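Local coordinates for protein aspartate aminotransferase (Giardia lamblia, PDB 3MEB) that probably catalyses the reversible, pyridoxal phosphate-dependent transfer of an amino group between L-aspartate and 2-oxoglutarate, giving oxaloacetate and L-glutamate, as a homodimer, at residues V41-D46 against K51-V56; C123-L126 against G130-H133; G160-V165 against L169-K174; V72-A77 against D339-Q344; N191-I196 against L228-E233. One frame throughout, in Å; residues are numbered along the deposited sequence.

Contact 1: V41-D46 against K51-V56; sequences VLYNAD and KVNLGV. With EDO (1,2-ethanediol), chain F.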
# COMPACT_ATOMS: atom_id res chain seq x y z
N VAL A 41 -0.72 -12.37 -17.53
CA VAL A 41 0.45 -13.26 -17.42
C VAL A 41 0.43 -14.26 -18.57
O VAL A 41 1.44 -14.41 -19.29
CB VAL A 41 0.54 -13.96 -16.06
CG1 VAL A 41 1.75 -14.92 -15.97
CG2 VAL A 41 0.68 -12.88 -14.92
N LEU A 42 -0.74 -14.89 -18.77
CA LEU A 42 -0.90 -15.88 -19.81
C LEU A 42 -0.74 -15.28 -21.20
O LEU A 42 -0.06 -15.86 -22.05
CB LEU A 42 -2.26 -16.56 -19.69
CG LEU A 42 -2.45 -17.40 -18.42
CD1 LEU A 42 -3.87 -17.94 -18.37
CD2 LEU A 42 -1.39 -18.49 -18.36
N TYR A 43 -1.39 -14.13 -21.42
CA TYR A 43 -1.31 -13.41 -22.68
C TYR A 43 0.14 -13.05 -23.00
O TYR A 43 0.57 -13.13 -24.15
CB TYR A 43 -2.16 -12.13 -22.62
CG TYR A 43 -1.87 -11.19 -23.78
CD1 TYR A 43 -2.52 -11.36 -25.00
CD2 TYR A 43 -0.94 -10.16 -23.66
CE1 TYR A 43 -2.29 -10.51 -26.08
CE2 TYR A 43 -0.66 -9.29 -24.74
CZ TYR A 43 -1.37 -9.47 -25.95
OH TYR A 43 -1.15 -8.66 -27.06
N ASN A 44 0.91 -12.67 -21.97
CA ASN A 44 2.32 -12.25 -22.17
C ASN A 44 3.23 -13.39 -22.57
O ASN A 44 4.20 -13.18 -23.31
CB ASN A 44 2.89 -11.59 -20.92
CG ASN A 44 2.43 -10.17 -20.73
OD1 ASN A 44 1.96 -9.51 -21.66
ND2 ASN A 44 2.56 -9.68 -19.51
N ALA A 45 2.94 -14.59 -22.06
CA ALA A 45 3.70 -15.79 -22.41
C ALA A 45 3.34 -16.34 -23.78
O ALA A 45 4.07 -17.16 -24.34
CB ALA A 45 3.47 -16.89 -21.35
N ASP A 46 2.18 -15.95 -24.30
CA ASP A 46 1.65 -16.54 -25.54
C ASP A 46 2.49 -16.07 -26.74
O ASP A 46 2.67 -14.87 -26.96
CB ASP A 46 0.16 -16.17 -25.68
CG ASP A 46 -0.58 -17.03 -26.71
OD1 ASP A 46 -0.02 -17.22 -27.80
OD2 ASP A 46 -1.73 -17.50 -26.43
N LYS A 51 -2.40 -12.91 -30.98
CA LYS A 51 -2.98 -12.87 -29.64
C LYS A 51 -3.66 -11.54 -29.31
O LYS A 51 -3.20 -10.48 -29.72
CB LYS A 51 -1.91 -13.17 -28.57
CG LYS A 51 -0.77 -12.19 -28.49
CD LYS A 51 0.25 -12.73 -27.53
CE LYS A 51 1.30 -11.74 -27.10
NZ LYS A 51 2.17 -12.36 -26.07
N VAL A 52 -4.74 -11.60 -28.54
CA VAL A 52 -5.53 -10.38 -28.22
C VAL A 52 -5.82 -10.42 -26.73
O VAL A 52 -6.39 -11.41 -26.24
CB VAL A 52 -6.88 -10.31 -28.98
CG1 VAL A 52 -7.61 -8.98 -28.66
CG2 VAL A 52 -6.69 -10.48 -30.55
N ASN A 53 -5.46 -9.35 -26.01
CA ASN A 53 -5.72 -9.29 -24.56
C ASN A 53 -7.00 -8.54 -24.27
O ASN A 53 -7.04 -7.33 -24.40
CB ASN A 53 -4.56 -8.60 -23.83
CG ASN A 53 -4.71 -8.65 -22.30
OD1 ASN A 53 -5.68 -9.21 -21.76
ND2 ASN A 53 -3.71 -8.08 -21.58
N LEU A 54 -8.07 -9.23 -23.86
CA LEU A 54 -9.36 -8.55 -23.62
C LEU A 54 -9.78 -8.82 -22.17
O LEU A 54 -10.95 -9.01 -21.88
CB LEU A 54 -10.44 -9.07 -24.59
CG LEU A 54 -10.10 -8.96 -26.07
CD1 LEU A 54 -11.20 -9.65 -26.95
CD2 LEU A 54 -9.97 -7.48 -26.43
N GLY A 55 -8.79 -8.83 -21.28
CA GLY A 55 -8.95 -9.29 -19.90
C GLY A 55 -9.09 -8.13 -18.94
O GLY A 55 -10.17 -7.56 -18.81
N VAL A 56 -7.99 -7.80 -18.28
CA VAL A 56 -7.89 -6.68 -17.36
C VAL A 56 -8.37 -5.37 -18.04
O VAL A 56 -8.05 -5.11 -19.21
CB VAL A 56 -6.42 -6.51 -16.85
CG1 VAL A 56 -6.25 -5.25 -15.98
CG2 VAL A 56 -5.97 -7.76 -16.06
C1 EDO F . -5.59 -4.97 -21.78
O1 EDO F . -5.79 -5.53 -20.47
C2 EDO F . -6.92 -4.71 -22.48
O2 EDO F . -7.67 -3.83 -21.66
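With chi1 at 167°, the ring of Y43 swings off helix 37-45 toward strand 52-54, while K51 holds CG between its own N and carbonyl carbon (chi1 62°) and then runs extended along one face of that ring. The aromatic plane is thereby sandwiched. N53 CB sits over the centre of the other face, 3.6 Å from the Y43 ring centroid; on the first face the side chains of K51 and Y43 cross at about a right angle, with K51 CE offset toward the rim. The ammonium lies over the same face as CE, a cation-pi contact with NZ 4.5 Å from the Y43 centroid.

This lysine spans the link from helix 37-45 to the strand, which pairs in parallel with strand 411-413. K51 NZ donates to Y43 O at 2.6 Å and to D46 O at 2.7 Å, both in the carbonyl plane, so two backbone oxygens fix the end of the side chain. Y43 O also accepts from D46 N. The D46 carboxylate turns to Y412 and S410, with its OD1 on N48 N. Farther along, N53 OD1 takes G55 N in an Asx turn, and a 1,2-ethanediol molecule, probably from the crystallisation liquor, donates through O1 to V56 O at 2.6 Å.

Contact 2: C123-L126 against G130-H133; sequences CQSL and GSLH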
# COMPACT_ATOMS: atom_id res chain seq x y z
N CYS A 123 -8.80 10.93 2.92
CA CYS A 123 -7.50 10.33 3.23
C CYS A 123 -7.01 9.56 2.02
O CYS A 123 -7.72 8.68 1.51
CB CYS A 123 -7.62 9.39 4.44
SG CYS A 123 -6.14 8.54 5.01
N GLN A 124 -5.81 9.89 1.56
CA GLN A 124 -5.16 9.14 0.52
C GLN A 124 -5.09 7.68 0.88
O GLN A 124 -4.86 7.32 2.05
CB GLN A 124 -3.73 9.63 0.27
CG GLN A 124 -3.08 9.00 -0.94
CD GLN A 124 -1.76 9.65 -1.29
OE1 GLN A 124 -1.55 10.83 -0.99
NE2 GLN A 124 -0.83 8.87 -1.82
N SER A 125 -5.29 6.84 -0.12
CA SER A 125 -5.10 5.42 0.08
C SER A 125 -4.52 4.77 -1.15
O SER A 125 -4.21 5.45 -2.10
CB SER A 125 -6.40 4.74 0.53
OG SER A 125 -6.12 3.44 0.95
N LEU A 126 -4.30 3.46 -1.09
CA LEU A 126 -3.63 2.75 -2.17
C LEU A 126 -4.62 2.39 -3.28
O LEU A 126 -5.11 1.25 -3.39
CB LEU A 126 -2.94 1.51 -1.63
CG LEU A 126 -1.68 1.83 -0.83
CD1 LEU A 126 -1.35 0.57 -0.10
CD2 LEU A 126 -0.50 2.27 -1.69
N GLY A 130 -7.14 -0.26 -2.03
CA GLY A 130 -6.67 0.16 -0.71
C GLY A 130 -7.68 1.09 -0.05
O GLY A 130 -7.80 1.11 1.18
N SER A 131 -8.40 1.84 -0.87
CA SER A 131 -9.47 2.71 -0.37
C SER A 131 -10.64 1.85 0.15
O SER A 131 -11.14 2.10 1.25
CB SER A 131 -9.89 3.72 -1.43
OG SER A 131 -8.82 4.57 -1.79
N LEU A 132 -11.00 0.78 -0.57
CA LEU A 132 -12.05 -0.14 -0.13
C LEU A 132 -11.67 -0.86 1.13
O LEU A 132 -12.48 -0.99 2.03
CB LEU A 132 -12.36 -1.20 -1.20
CG LEU A 132 -12.96 -0.70 -2.53
CD1 LEU A 132 -12.66 -1.67 -3.67
CD2 LEU A 132 -14.51 -0.39 -2.39
N HIS A 133 -10.46 -1.42 1.16
CA HIS A 133 -9.97 -2.04 2.37
C HIS A 133 -10.16 -1.14 3.61
O HIS A 133 -10.80 -1.56 4.58
CB HIS A 133 -8.51 -2.50 2.24
CG HIS A 133 -7.93 -2.98 3.53
ND1 HIS A 133 -8.34 -4.15 4.15
CD2 HIS A 133 -7.00 -2.44 4.35
CE1 HIS A 133 -7.69 -4.29 5.29
NE2 HIS A 133 -6.88 -3.26 5.44
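Strand 120-125, at one border of the seven-stranded mixed sheet of this class I aminotransferase, passes directly into helix 127-142, and this contact is the tight turn between them. The three residues between the segments, S127, G128 and T129, bind pyridoxal 5'-phosphate at the start of the helix. The first N-H groups of a helix, not used within it, commonly receive an anionic phosphate, consistent with this placement.

A hydrogen bond spans the turn from G130 N to L126 O, 2.9 Å long. It is bent, with 141° at the hydrogen, and the donor stands 42° out of the carbonyl plane. The alpha carbons of L126 and G130 are 4.3 Å apart, and G130 CA lies against L126 CB at 4.1 Å. With no side chain on G130, the strand end can come this close to the helix.

Next to it, S125 points its side chain at the first turn of the helix. A chi1 of -169° carries OG across to the peptide that follows G130, 2.9 Å from G130 O. S131 turns its own hydroxyl back to S127 O, a bond within the helix, and its side chain also meets A272 of strand 269-274. At the dimer interface L126 packs on L126 of the second subunit. Between the side chains of the two serines the nearest atoms are S125 CB and S131 OG, 3.4 Å apart.

Contact 3: G160-V165 against L169-K174; sequences GIYDKV and LKVPYK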
# COMPACT_ATOMS: atom_id res chain seq x y z
N GLY A 160 -13.38 -10.60 -1.67
CA GLY A 160 -12.14 -10.88 -0.93
C GLY A 160 -11.74 -9.76 0.01
O GLY A 160 -11.25 -9.99 1.10
N ILE A 161 -11.89 -8.52 -0.46
CA ILE A 161 -11.64 -7.35 0.35
C ILE A 161 -12.55 -7.46 1.56
O ILE A 161 -12.10 -7.30 2.70
CB ILE A 161 -11.91 -6.05 -0.41
CG1 ILE A 161 -10.96 -5.93 -1.62
CG2 ILE A 161 -11.72 -4.86 0.54
CD1 ILE A 161 -11.45 -5.04 -2.74
N TYR A 162 -13.82 -7.77 1.29
CA TYR A 162 -14.78 -7.98 2.36
C TYR A 162 -14.36 -9.11 3.30
O TYR A 162 -14.43 -8.96 4.53
CB TYR A 162 -16.18 -8.25 1.79
CG TYR A 162 -17.23 -8.35 2.86
CD1 TYR A 162 -17.43 -9.56 3.51
CD2 TYR A 162 -18.01 -7.25 3.23
CE1 TYR A 162 -18.37 -9.69 4.53
CE2 TYR A 162 -18.98 -7.38 4.24
CZ TYR A 162 -19.14 -8.60 4.89
OH TYR A 162 -20.08 -8.81 5.89
N ASP A 163 -13.94 -10.25 2.74
CA ASP A 163 -13.62 -11.38 3.61
C ASP A 163 -12.48 -11.05 4.56
O ASP A 163 -12.51 -11.41 5.74
CB ASP A 163 -13.24 -12.60 2.81
CG ASP A 163 -12.93 -13.79 3.68
OD1 ASP A 163 -13.72 -14.10 4.61
OD2 ASP A 163 -11.90 -14.43 3.41
N LYS A 164 -11.46 -10.35 4.09
CA LYS A 164 -10.34 -10.10 4.99
C LYS A 164 -10.75 -9.16 6.16
O LYS A 164 -10.21 -9.32 7.27
CB LYS A 164 -9.12 -9.56 4.22
CG LYS A 164 -7.99 -9.00 5.13
CD LYS A 164 -6.67 -8.78 4.38
CE LYS A 164 -5.64 -8.07 5.29
NZ LYS A 164 -4.27 -8.03 4.71
N VAL A 165 -11.69 -8.21 5.94
CA VAL A 165 -12.11 -7.28 7.01
C VAL A 165 -13.17 -7.91 7.93
O VAL A 165 -13.07 -7.83 9.15
CB VAL A 165 -12.58 -5.92 6.46
CG1 VAL A 165 -13.18 -4.99 7.58
CG2 VAL A 165 -11.39 -5.19 5.73
N LEU A 169 -17.39 -15.90 6.87
CA LEU A 169 -18.07 -17.03 7.52
C LEU A 169 -18.71 -16.64 8.85
O LEU A 169 -19.76 -17.20 9.20
CB LEU A 169 -17.12 -18.21 7.72
CG LEU A 169 -16.86 -19.12 6.51
CD1 LEU A 169 -16.45 -18.33 5.27
CD2 LEU A 169 -15.79 -20.14 6.87
N LYS A 170 -18.08 -15.73 9.59
CA LYS A 170 -18.63 -15.18 10.83
C LYS A 170 -19.70 -14.10 10.55
O LYS A 170 -20.73 -14.07 11.21
CB LYS A 170 -17.53 -14.57 11.72
CG LYS A 170 -16.53 -15.57 12.38
CD LYS A 170 -15.39 -14.83 13.18
CE LYS A 170 -14.12 -15.70 13.42
NZ LYS A 170 -12.84 -14.96 13.82
N VAL A 171 -19.41 -13.20 9.60
CA VAL A 171 -20.27 -12.05 9.26
C VAL A 171 -20.47 -11.99 7.75
O VAL A 171 -19.81 -11.21 7.06
CB VAL A 171 -19.65 -10.73 9.72
CG1 VAL A 171 -20.66 -9.57 9.59
CG2 VAL A 171 -19.12 -10.84 11.15
N PRO A 172 -21.36 -12.84 7.21
CA PRO A 172 -21.63 -12.81 5.78
C PRO A 172 -22.16 -11.46 5.28
O PRO A 172 -22.88 -10.77 6.01
CB PRO A 172 -22.70 -13.91 5.60
CG PRO A 172 -23.23 -14.18 6.95
CD PRO A 172 -22.08 -13.95 7.87
N TYR A 173 -21.79 -11.08 4.06
CA TYR A 173 -22.41 -9.95 3.41
C TYR A 173 -23.80 -10.36 2.95
O TYR A 173 -24.04 -11.55 2.72
CB TYR A 173 -21.55 -9.48 2.21
CG TYR A 173 -21.35 -10.53 1.15
CD1 TYR A 173 -22.34 -10.78 0.17
CD2 TYR A 173 -20.18 -11.28 1.09
CE1 TYR A 173 -22.16 -11.75 -0.81
CE2 TYR A 173 -20.00 -12.26 0.13
CZ TYR A 173 -20.98 -12.49 -0.82
OH TYR A 173 -20.78 -13.45 -1.78
N LYS A 174 -24.70 -9.38 2.81
CA LYS A 174 -25.98 -9.54 2.11
C LYS A 174 -25.92 -8.96 0.69
O LYS A 174 -24.91 -8.32 0.30
CB LYS A 174 -27.11 -8.89 2.90
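Y162 reaches out from helix 157-166 to the loop that follows it and hydrogen-bonds with its phenol group to the backbone, Y162 OH donating to V171 O over 2.7 Å. Seen from the ring, that oxygen is at the edge and in plane; seen from the carbonyl, the hydroxyl stands 40° out of the C=O plane. A chi1 of -175° projects the phenol away from the helix toward the loop, where V171 CG1 also approaches the hydroxyl, 3.8 Å from Y162 OH.

One face of the same ring is taken by Y173. Its CG occupies the position between backbone N and carbonyl carbon (chi1 60°), which lays CB on the Y162 ring, 3.9 Å from the centroid and displaced toward the phenol end, and turns the rest of the side chain obliquely across the other tyrosine, its end leading away. The Y173 ring consequently presents an edge to the Y162 face in a T-shaped pair, with planes at 87° and centroids 5.7 Å apart. CD2 of Y173 leads this approach, 4.0 Å from Y162 CD1. One aromatic group is thus held both by its rim, through the hydroxyl, and over a face.

F166 stacks with Y162 from the same helix, while Y159 meets the ring of Y173. Both tyrosines of the contact rest on M150 of strand 148-151, and K174 begins strand 174-176, which pairs with that strand at the border of the large sheet.

Contact 4: V72-A77 against D339-Q344; sequences VKEAEA and DKRLLQ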
# COMPACT_ATOMS: atom_id res chain seq x y z
N VAL A 72 -0.30 13.29 -18.09
CA VAL A 72 0.65 12.55 -17.21
C VAL A 72 2.11 12.68 -17.69
O VAL A 72 3.03 12.89 -16.88
CB VAL A 72 0.20 11.08 -17.04
CG1 VAL A 72 1.22 10.26 -16.24
CG2 VAL A 72 -1.27 11.05 -16.41
N LYS A 73 2.33 12.62 -19.00
CA LYS A 73 3.66 12.83 -19.51
C LYS A 73 4.18 14.21 -19.07
O LYS A 73 5.33 14.35 -18.63
CB LYS A 73 3.70 12.67 -21.05
N GLU A 74 3.34 15.25 -19.16
CA GLU A 74 3.75 16.61 -18.74
C GLU A 74 4.04 16.69 -17.25
O GLU A 74 5.01 17.33 -16.82
CB GLU A 74 2.66 17.64 -19.10
CG GLU A 74 2.41 17.77 -20.61
CD GLU A 74 2.95 19.02 -21.22
OE1 GLU A 74 3.85 19.66 -20.64
OE2 GLU A 74 2.45 19.36 -22.30
N ALA A 75 3.16 16.08 -16.45
CA ALA A 75 3.34 16.03 -15.02
C ALA A 75 4.66 15.36 -14.66
O ALA A 75 5.40 15.80 -13.78
CB ALA A 75 2.17 15.29 -14.37
N GLU A 76 4.94 14.24 -15.31
CA GLU A 76 6.19 13.52 -15.05
C GLU A 76 7.39 14.39 -15.26
O GLU A 76 8.30 14.39 -14.43
CB GLU A 76 6.36 12.28 -15.94
CG GLU A 76 5.82 10.98 -15.34
CD GLU A 76 6.53 10.51 -14.10
OE1 GLU A 76 7.56 11.08 -13.66
OE2 GLU A 76 6.02 9.55 -13.53
N ALA A 77 7.44 15.09 -16.39
CA ALA A 77 8.56 15.98 -16.65
C ALA A 77 8.68 17.04 -15.55
O ALA A 77 9.80 17.44 -15.19
CB ALA A 77 8.41 16.63 -18.00
N ASP A 339 -3.10 22.77 -12.36
CA ASP A 339 -2.63 23.56 -13.51
C ASP A 339 -3.77 23.59 -14.54
O ASP A 339 -4.20 22.55 -15.02
CB ASP A 339 -1.35 22.97 -14.09
CG ASP A 339 -0.79 23.77 -15.20
OD1 ASP A 339 -1.31 23.67 -16.32
OD2 ASP A 339 0.23 24.48 -14.97
N LYS A 340 -4.30 24.78 -14.82
CA LYS A 340 -5.46 24.93 -15.70
C LYS A 340 -5.24 24.23 -17.05
O LYS A 340 -6.13 23.53 -17.52
CB LYS A 340 -5.79 26.43 -15.93
N ARG A 341 -4.06 24.42 -17.67
CA ARG A 341 -3.75 23.83 -18.98
C ARG A 341 -3.68 22.30 -18.89
O ARG A 341 -4.21 21.58 -19.73
CB ARG A 341 -2.39 24.33 -19.51
CG ARG A 341 -2.08 23.86 -20.95
CD ARG A 341 -0.76 24.43 -21.51
NE ARG A 341 0.39 23.82 -20.83
CZ ARG A 341 1.08 22.75 -21.26
NH1 ARG A 341 0.78 22.12 -22.41
NH2 ARG A 341 2.10 22.32 -20.53
N LEU A 342 -3.00 21.78 -17.88
CA LEU A 342 -2.91 20.32 -17.75
C LEU A 342 -4.26 19.69 -17.40
O LEU A 342 -4.54 18.58 -17.86
CB LEU A 342 -1.84 19.89 -16.76
CG LEU A 342 -0.42 20.32 -17.05
CD1 LEU A 342 0.51 19.70 -16.00
CD2 LEU A 342 -0.03 19.93 -18.46
N LEU A 343 -5.08 20.37 -16.61
CA LEU A 343 -6.41 19.83 -16.26
C LEU A 343 -7.24 19.74 -17.52
O LEU A 343 -7.87 18.73 -17.78
CB LEU A 343 -7.14 20.67 -15.22
CG LEU A 343 -8.56 20.20 -14.84
CD1 LEU A 343 -8.63 18.76 -14.27
CD2 LEU A 343 -9.18 21.20 -13.85
N GLN A 344 -7.23 20.78 -18.34
CA GLN A 344 -7.96 20.71 -19.61
C GLN A 344 -7.42 19.60 -20.51
O GLN A 344 -8.19 18.85 -21.14
CB GLN A 344 -7.95 22.06 -20.34
CG GLN A 344 -8.92 22.07 -21.53
CD GLN A 344 -10.35 21.67 -21.12
OE1 GLN A 344 -10.94 20.76 -21.71
NE2 GLN A 344 -10.89 22.34 -20.10
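R341 grips the carboxylate of E74 end-on with two nitrogens, forming a salt bridge between helix 340-370 and helix 70-81. NH2 of R341 donates to E74 OE1 at 3.2 Å, and R341 NH1 to E74 OE2 at the same length of 3.2 Å; a weaker bond joins NH2 to OE2. Both oxygens lie near the guanidinium plane, yet the nitrogens meet them from well above the carboxylate plane, the two flat groups being turned 70° against each other. The bend at chi3 of R341 (71°) folds the guanidinium toward the glutamate.

Next to the charged pair, L342 CD2 packs against E74 CB at 3.6 Å and also lies over one face of the R341 guanidinium, offset toward its rim. D339, at the N-cap of the longer helix, accepts from L342 N through OD1 at 3.0 Å. Away from R341, V72 and A75 of helix 70-81 pack on I332 of helix 327-337, and E76 forms a salt bridge with K88 of the second subunit.

Since R341 is exposed and E74 partly so, solvent probably screens this ion pair, whose twisted geometry and long bonds suggest a moderate electrostatic link beside the apolar contact of L342.

Contact 5: N191-I196 against L228-E233; sequences NTKKDI and LPIMKE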
# COMPACT_ATOMS: atom_id res chain seq x y z
N ASN A 191 -37.25 -4.92 -7.81
CA ASN A 191 -36.64 -5.66 -6.68
C ASN A 191 -35.46 -4.97 -6.00
O ASN A 191 -35.26 -5.12 -4.79
CB ASN A 191 -36.32 -7.11 -7.10
CG ASN A 191 -37.60 -7.97 -7.20
OD1 ASN A 191 -37.82 -8.69 -8.17
ND2 ASN A 191 -38.49 -7.80 -6.24
N THR A 192 -34.68 -4.21 -6.76
CA THR A 192 -33.64 -3.40 -6.16
C THR A 192 -34.22 -2.53 -5.03
O THR A 192 -33.72 -2.53 -3.90
CB THR A 192 -32.94 -2.49 -7.23
OG1 THR A 192 -32.40 -3.30 -8.29
CG2 THR A 192 -31.86 -1.69 -6.56
N LYS A 193 -35.29 -1.81 -5.32
CA LYS A 193 -35.92 -0.96 -4.34
C LYS A 193 -36.49 -1.73 -3.14
O LYS A 193 -36.33 -1.30 -2.00
CB LYS A 193 -37.04 -0.17 -4.98
CG LYS A 193 -36.53 0.88 -5.92
CD LYS A 193 -37.70 1.72 -6.49
CE LYS A 193 -38.59 0.92 -7.48
NZ LYS A 193 -39.73 1.75 -8.01
N LYS A 194 -37.13 -2.87 -3.41
CA LYS A 194 -37.71 -3.69 -2.32
C LYS A 194 -36.63 -4.15 -1.38
O LYS A 194 -36.80 -4.10 -0.16
CB LYS A 194 -38.48 -4.90 -2.86
CG LYS A 194 -39.80 -4.48 -3.52
CD LYS A 194 -40.46 -5.58 -4.37
CE LYS A 194 -41.76 -5.11 -5.01
NZ LYS A 194 -42.51 -6.26 -5.57
N ASP A 195 -35.50 -4.57 -1.96
CA ASP A 195 -34.39 -5.08 -1.19
C ASP A 195 -33.80 -4.01 -0.28
O ASP A 195 -33.49 -4.28 0.90
CB ASP A 195 -33.33 -5.65 -2.12
CG ASP A 195 -33.69 -7.03 -2.66
OD1 ASP A 195 -34.73 -7.62 -2.25
OD2 ASP A 195 -32.92 -7.54 -3.50
N ILE A 196 -33.70 -2.79 -0.79
CA ILE A 196 -33.07 -1.69 -0.03
C ILE A 196 -34.05 -1.17 1.00
O ILE A 196 -33.68 -0.81 2.13
CB ILE A 196 -32.54 -0.57 -0.96
CG1 ILE A 196 -31.47 -1.15 -1.87
CG2 ILE A 196 -31.97 0.61 -0.19
CD1 ILE A 196 -30.86 -0.13 -2.86
N LEU A 228 -32.89 7.61 -3.80
CA LEU A 228 -32.65 8.70 -2.84
C LEU A 228 -33.59 8.71 -1.60
O LEU A 228 -33.13 8.59 -0.48
CB LEU A 228 -32.65 10.07 -3.56
CG LEU A 228 -32.41 11.31 -2.70
CD1 LEU A 228 -31.05 11.16 -2.02
CD2 LEU A 228 -32.52 12.64 -3.51
N PRO A 229 -34.90 8.86 -1.80
CA PRO A 229 -35.80 8.87 -0.63
C PRO A 229 -35.80 7.57 0.22
O PRO A 229 -36.10 7.64 1.42
CB PRO A 229 -37.18 9.08 -1.25
CG PRO A 229 -37.01 8.56 -2.68
CD PRO A 229 -35.66 9.03 -3.05
N ILE A 230 -35.49 6.42 -0.38
CA ILE A 230 -35.44 5.16 0.35
C ILE A 230 -34.22 5.24 1.30
O ILE A 230 -34.29 4.90 2.48
CB ILE A 230 -35.23 3.93 -0.60
CG1 ILE A 230 -36.39 3.76 -1.58
CG2 ILE A 230 -35.04 2.63 0.19
CD1 ILE A 230 -36.06 2.76 -2.71
N MET A 231 -33.11 5.71 0.76
CA MET A 231 -31.86 5.85 1.49
C MET A 231 -32.01 6.85 2.64
O MET A 231 -31.49 6.61 3.74
CB MET A 231 -30.74 6.28 0.53
CG MET A 231 -30.40 5.26 -0.53
SD MET A 231 -29.55 3.78 0.04
CE MET A 231 -28.01 4.42 0.69
N LYS A 232 -32.71 7.95 2.37
CA LYS A 232 -33.00 8.97 3.39
C LYS A 232 -33.93 8.39 4.45
O LYS A 232 -33.64 8.50 5.64
CB LYS A 232 -33.69 10.20 2.77
CG LYS A 232 -32.79 11.12 1.89
CD LYS A 232 -31.76 11.87 2.71
CE LYS A 232 -32.37 12.96 3.59
NZ LYS A 232 -31.35 13.31 4.64
N GLU A 233 -35.02 7.77 4.02
CA GLU A 233 -36.03 7.22 4.94
C GLU A 233 -35.46 6.14 5.85
O GLU A 233 -35.76 6.11 7.04
CB GLU A 233 -37.23 6.64 4.17
CG GLU A 233 -38.18 5.82 5.06
CD GLU A 233 -39.39 5.29 4.32
OE1 GLU A 233 -39.56 5.57 3.11
OE2 GLU A 233 -40.19 4.58 4.97
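Helices 189-198 and 221-234 run side by side and nearly parallel here: the axes of segments 191-196 and 228-233 approach to 10.4 Å and differ by 8° in direction. They flank the large mixed sheet of this aminotransferase: I196 lies on F205 of strand 204-208, and M231 on F207 of the same strand. The two segments meet through apolar groups, with no hydrogen bond between them.

I230 is central, its two branches reaching different residues of the facing helix. CG2, anti to the backbone N, touches I196 CG2 at 3.7 Å, methyl against methyl, the two isoleucines crossing at about a right angle. The other branch carries CD1 to the aliphatic base of K193, 3.7 Å from K193 CG and 3.8 Å from K193 CB. Here too the side chains cross nearly perpendicularly, so the end methyl of I230 presses on the flank of the lysine.

K193 uses only this first part of its chain in the contact. A bend at chi3 (-70°) redirects the rest, and its ammonium forms a salt bridge with E226, one helical turn before I230. L227 of the same helix adds packing to both K193 and I196, while F262 of helix 257-264 touches M231 from outside the pair. Bent at both chi2 and chi3, the methionine brings its sulfur to the isoleucine methyl that I230 already meets, with M231 SD 4.0 Å from I196 CG2.

In the fold
Contacts 1, 2, 3 and 5 follow in series, while contact 4 joins helix 70-81 to helix 340-370 across 261 residues holding contacts 2, 3 and 5. Contacts 2 and 3 touch, centres about 18 Å apart: L132 packs on I161 and H133 on V165, joining helices 127-142 and 157-166. Strands 120-125 and 174-176, the outermost of the mixed sheet, belong to contacts 2 and 3; contact 5 flanks this sheet, about 23 Å from contact 3 between centres. Strand 52-54 of contact 1 lies in a separate two-stranded sheet; the centres of contacts 1 and 5 are about 41 Å apart. Contacts 1 to 4 reach the second subunit, contact 5 does not, and contact 2 borders the cofactor.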